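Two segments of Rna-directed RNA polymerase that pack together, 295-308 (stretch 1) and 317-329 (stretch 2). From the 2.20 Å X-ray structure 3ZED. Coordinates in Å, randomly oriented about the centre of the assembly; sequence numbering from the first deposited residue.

Stretch 1, residues 295-308: WYLSCGLLFPKGER
Stretch 2 (317-329) KTRNIWSAPYPTH

Strands 299-304 and 320-323 run antiparallel, their directions 151° apart and their axes 4.3 Å at closest. Leu 301 pairs with Ser 323 (Leu 301 N to Ser 323 O 3.1 Å, Leu 301 O to Ser 323 N 2.9 Å) and Phe 303 with Ile 321 (Phe 303 N to Ile 321 O 3.0 Å, Phe 303 O to Ile 321 N 2.8 Å); Lys 305 N extends the ladder to Arg 319 O at 2.8 Å.

On the face carrying Leu 301, Phe 303, Ile 321 and Ser 323, the antiparallel pairing brings Phe 303 CB within 4.0 Å of Ile 321 CB; Phe 303 is t, and its phenyl end leads away, while Ile 321 is m. On the other face, Leu 302 (t, p) sets CG 3.6 Å from Asn 320 CG. Trp 322, t with chi2 95°, lays its six-membered ring over Gly 300 CA, 3.8 Å from the centroid; a CB there would lie 2.4 Å from Trp 322 CD2, so, with the indole where it lies, the CH-pi contact leaves no room for a CB at Gly 300.

Before the strand, a 3-10 turn (295-298) presents Leu 297, m,t, whose CD2 reaches Pro 327 CG at 3.8 Å. Thr 328, m, in the helix following N-cap Pro 325, donates OG1 to Leu 297 O at 2.6 Å.

At the far end, Arg 319 (m, chi2 -139°, m) bridges Glu 307, Arg 319 NH2 to Glu 307 OE2 2.7 Å. Lys 305, extended through chi3 and turned m at chi4, lays CD over the guanidinium and brings NZ 2.9 Å from Glu 307 OE2, so one carboxylate serves two cations.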

# COMPACT_ATOMS: atom_id res chain seq x y z
N TRP B 295 -3.26 0.75 24.49
CA TRP B 295 -4.32 0.13 23.68
C TRP B 295 -4.60 0.94 22.40
O TRP B 295 -4.84 0.35 21.35
CB TRP B 295 -5.63 -0.04 24.49
CG TRP B 295 -6.34 1.25 24.81
CD1 TRP B 295 -6.21 2.00 25.94
CD2 TRP B 295 -7.25 1.98 23.95
NE1 TRP B 295 -6.98 3.14 25.85
CE2 TRP B 295 -7.59 3.17 24.62
CE3 TRP B 295 -7.78 1.74 22.67
CZ2 TRP B 295 -8.47 4.12 24.06
CZ3 TRP B 295 -8.62 2.69 22.11
CH2 TRP B 295 -8.99 3.84 22.82
N TYR B 296 -4.58 2.30 22.50
CA TYR B 296 -4.92 3.24 21.44
C TYR B 296 -3.95 3.17 20.27
O TYR B 296 -4.30 3.61 19.17
CB TYR B 296 -5.04 4.66 22.01
CG TYR B 296 -3.84 5.13 22.80
CD1 TYR B 296 -2.76 5.75 22.18
CD2 TYR B 296 -3.80 4.97 24.18
CE1 TYR B 296 -1.65 6.16 22.91
CE2 TYR B 296 -2.70 5.39 24.93
CZ TYR B 296 -1.63 5.99 24.29
OH TYR B 296 -0.54 6.43 25.01
N LEU B 297 -2.77 2.56 20.47
CA LEU B 297 -1.79 2.36 19.40
C LEU B 297 -2.24 1.24 18.45
O LEU B 297 -1.61 1.04 17.40
CB LEU B 297 -0.39 2.06 19.97
CG LEU B 297 0.33 3.20 20.71
CD1 LEU B 297 1.77 2.82 21.01
CD2 LEU B 297 0.31 4.51 19.92
N SER B 298 -3.35 0.54 18.77
CA SER B 298 -3.91 -0.51 17.93
C SER B 298 -5.29 -0.13 17.35
O SER B 298 -5.98 -1.00 16.81
CB SER B 298 -4.04 -1.81 18.71
OG SER B 298 -5.16 -1.75 19.58
N CYS B 299 -5.70 1.14 17.51
CA CYS B 299 -7.01 1.61 17.08
C CYS B 299 -6.85 2.68 16.01
O CYS B 299 -6.30 3.75 16.28
CB CYS B 299 -7.82 2.11 18.27
SG CYS B 299 -9.57 2.44 17.91
N GLY B 300 -7.29 2.36 14.79
CA GLY B 300 -7.17 3.26 13.66
C GLY B 300 -8.38 4.14 13.46
O GLY B 300 -9.51 3.69 13.69
N LEU B 301 -8.17 5.40 13.06
CA LEU B 301 -9.29 6.29 12.73
C LEU B 301 -9.91 5.80 11.43
O LEU B 301 -9.17 5.57 10.47
CB LEU B 301 -8.85 7.77 12.59
CG LEU B 301 -8.17 8.43 13.78
CD1 LEU B 301 -7.81 9.87 13.44
CD2 LEU B 301 -9.04 8.37 15.05
N LEU B 302 -11.23 5.57 11.40
CA LEU B 302 -11.84 5.07 10.16
C LEU B 302 -12.11 6.23 9.20
O LEU B 302 -13.18 6.84 9.21
CB LEU B 302 -13.11 4.26 10.45
CG LEU B 302 -13.48 3.27 9.35
CD1 LEU B 302 -12.54 2.07 9.35
CD2 LEU B 302 -14.95 2.85 9.50
N PHE B 303 -11.10 6.54 8.39
CA PHE B 303 -11.10 7.63 7.43
C PHE B 303 -11.85 7.25 6.15
O PHE B 303 -11.54 6.22 5.55
CB PHE B 303 -9.63 8.00 7.12
CG PHE B 303 -9.43 9.27 6.33
CD1 PHE B 303 -9.39 9.25 4.94
CD2 PHE B 303 -9.18 10.47 6.99
CE1 PHE B 303 -9.19 10.43 4.21
CE2 PHE B 303 -8.97 11.64 6.26
CZ PHE B 303 -8.97 11.61 4.88
N PRO B 304 -12.83 8.06 5.68
CA PRO B 304 -13.52 7.73 4.41
C PRO B 304 -12.62 8.06 3.22
O PRO B 304 -12.14 9.20 3.10
CB PRO B 304 -14.78 8.60 4.45
CG PRO B 304 -14.40 9.79 5.28
CD PRO B 304 -13.34 9.33 6.26
N LYS B 305 -12.33 7.08 2.37
CA LYS B 305 -11.42 7.30 1.23
C LYS B 305 -12.10 8.09 0.10
O LYS B 305 -13.22 7.76 -0.30
CB LYS B 305 -10.92 5.94 0.70
CG LYS B 305 -9.73 6.03 -0.23
CD LYS B 305 -9.19 4.64 -0.55
CE LYS B 305 -7.85 4.71 -1.25
NZ LYS B 305 -7.99 5.12 -2.67
N GLY B 306 -11.40 9.12 -0.41
CA GLY B 306 -11.85 9.92 -1.54
C GLY B 306 -11.69 9.12 -2.81
O GLY B 306 -10.59 8.67 -3.12
N GLU B 307 -12.79 8.84 -3.50
CA GLU B 307 -12.79 8.03 -4.72
C GLU B 307 -13.93 8.40 -5.65
O GLU B 307 -14.83 9.13 -5.25
CB GLU B 307 -12.93 6.54 -4.36
CG GLU B 307 -11.59 5.84 -4.40
CD GLU B 307 -11.57 4.47 -3.78
OE1 GLU B 307 -12.65 3.90 -3.53
OE2 GLU B 307 -10.45 3.95 -3.58
N ARG B 308 -13.90 7.85 -6.87
CA ARG B 308 -14.95 8.05 -7.84
C ARG B 308 -15.92 6.89 -7.64
O ARG B 308 -15.76 5.79 -8.19
CB ARG B 308 -14.38 8.20 -9.27
CG ARG B 308 -13.70 9.58 -9.42
CD ARG B 308 -12.77 9.82 -10.60
NE ARG B 308 -11.41 9.40 -10.31
CZ ARG B 308 -10.34 10.18 -10.23
NH1 ARG B 308 -10.43 11.48 -10.45
NH2 ARG B 308 -9.16 9.66 -9.95
N LYS B 317 -21.42 1.84 -0.25
CA LYS B 317 -20.00 1.54 -0.25
C LYS B 317 -19.11 2.79 -0.26
O LYS B 317 -19.05 3.52 -1.24
CB LYS B 317 -19.66 0.64 -1.46
CG LYS B 317 -18.20 0.25 -1.58
CD LYS B 317 -17.88 -0.17 -3.02
CE LYS B 317 -16.41 -0.22 -3.30
NZ LYS B 317 -16.13 -0.59 -4.72
N THR B 318 -18.41 3.00 0.85
CA THR B 318 -17.37 4.02 1.02
C THR B 318 -16.16 3.23 1.48
O THR B 318 -16.22 2.60 2.53
CB THR B 318 -17.74 5.16 1.98
OG1 THR B 318 -19.01 5.73 1.65
CG2 THR B 318 -16.64 6.26 2.05
N ARG B 319 -15.08 3.23 0.71
CA ARG B 319 -13.88 2.50 1.13
C ARG B 319 -13.26 3.23 2.33
O ARG B 319 -13.35 4.47 2.45
CB ARG B 319 -12.89 2.32 -0.03
CG ARG B 319 -13.45 1.42 -1.13
CD ARG B 319 -12.42 0.46 -1.70
NE ARG B 319 -11.53 1.07 -2.68
CZ ARG B 319 -10.22 0.87 -2.73
NH1 ARG B 319 -9.63 0.08 -1.84
NH2 ARG B 319 -9.49 1.47 -3.66
N ASN B 320 -12.68 2.46 3.24
CA ASN B 320 -12.10 3.00 4.46
C ASN B 320 -10.59 2.94 4.51
O ASN B 320 -10.01 1.92 4.15
CB ASN B 320 -12.65 2.25 5.67
CG ASN B 320 -14.13 2.44 5.88
OD1 ASN B 320 -14.63 3.55 5.84
ND2 ASN B 320 -14.86 1.37 6.11
N ILE B 321 -9.98 4.02 5.01
CA ILE B 321 -8.55 4.06 5.29
C ILE B 321 -8.43 3.87 6.81
O ILE B 321 -8.97 4.66 7.58
CB ILE B 321 -7.83 5.35 4.80
CG1 ILE B 321 -7.91 5.53 3.25
CG2 ILE B 321 -6.39 5.46 5.36
CD1 ILE B 321 -6.63 5.28 2.37
N TRP B 322 -7.76 2.79 7.24
CA TRP B 322 -7.51 2.52 8.65
C TRP B 322 -6.29 3.37 9.00
O TRP B 322 -5.16 3.03 8.63
CB TRP B 322 -7.30 1.03 8.85
CG TRP B 322 -7.32 0.57 10.28
CD1 TRP B 322 -8.38 0.06 10.96
CD2 TRP B 322 -6.18 0.46 11.17
NE1 TRP B 322 -7.99 -0.36 12.22
CE2 TRP B 322 -6.65 -0.12 12.37
CE3 TRP B 322 -4.81 0.78 11.05
CZ2 TRP B 322 -5.80 -0.37 13.46
CZ3 TRP B 322 -3.98 0.54 12.12
CH2 TRP B 322 -4.47 -0.03 13.32
N SER B 323 -6.55 4.54 9.59
CA SER B 323 -5.47 5.47 9.81
C SER B 323 -4.75 5.18 11.13
O SER B 323 -5.19 5.56 12.22
CB SER B 323 -6.00 6.90 9.72
OG SER B 323 -4.91 7.81 9.63
N ALA B 324 -3.62 4.46 11.00
CA ALA B 324 -2.76 4.01 12.10
C ALA B 324 -2.20 5.15 12.90
O ALA B 324 -1.73 6.14 12.32
CB ALA B 324 -1.59 3.19 11.54
N PRO B 325 -2.21 5.01 14.25
CA PRO B 325 -1.55 6.01 15.10
C PRO B 325 -0.10 6.21 14.66
O PRO B 325 0.59 5.25 14.34
CB PRO B 325 -1.63 5.37 16.49
CG PRO B 325 -2.82 4.48 16.42
CD PRO B 325 -2.74 3.89 15.06
N TYR B 326 0.35 7.47 14.63
CA TYR B 326 1.70 7.86 14.24
C TYR B 326 2.79 6.97 14.92
O TYR B 326 3.63 6.45 14.18
CB TYR B 326 1.93 9.37 14.52
CG TYR B 326 3.19 10.00 13.94
CD1 TYR B 326 4.08 9.26 13.15
CD2 TYR B 326 3.45 11.35 14.11
CE1 TYR B 326 5.21 9.84 12.60
CE2 TYR B 326 4.59 11.95 13.56
CZ TYR B 326 5.47 11.19 12.82
OH TYR B 326 6.62 11.76 12.32
N PRO B 327 2.79 6.72 16.26
CA PRO B 327 3.86 5.89 16.85
C PRO B 327 3.90 4.46 16.30
O PRO B 327 4.99 3.95 16.05
CB PRO B 327 3.54 5.91 18.35
CG PRO B 327 2.73 7.13 18.55
CD PRO B 327 1.89 7.23 17.32
N THR B 328 2.71 3.83 16.08
CA THR B 328 2.60 2.46 15.54
C THR B 328 3.18 2.41 14.12
O THR B 328 3.97 1.51 13.83
CB THR B 328 1.14 1.98 15.60
OG1 THR B 328 0.75 2.00 16.96
CG2 THR B 328 0.96 0.57 15.06
N HIS B 329 2.79 3.38 13.25
CA HIS B 329 3.27 3.50 11.87
C HIS B 329 4.80 3.63 11.83
O HIS B 329 5.44 2.98 11.01
CB HIS B 329 2.61 4.70 11.17
CG HIS B 329 3.11 4.89 9.77
ND1 HIS B 329 2.74 4.01 8.76
CD2 HIS B 329 3.97 5.79 9.27
CE1 HIS B 329 3.37 4.42 7.68
NE2 HIS B 329 4.12 5.50 7.93
O HOH W 1 -5.53 6.18 14.90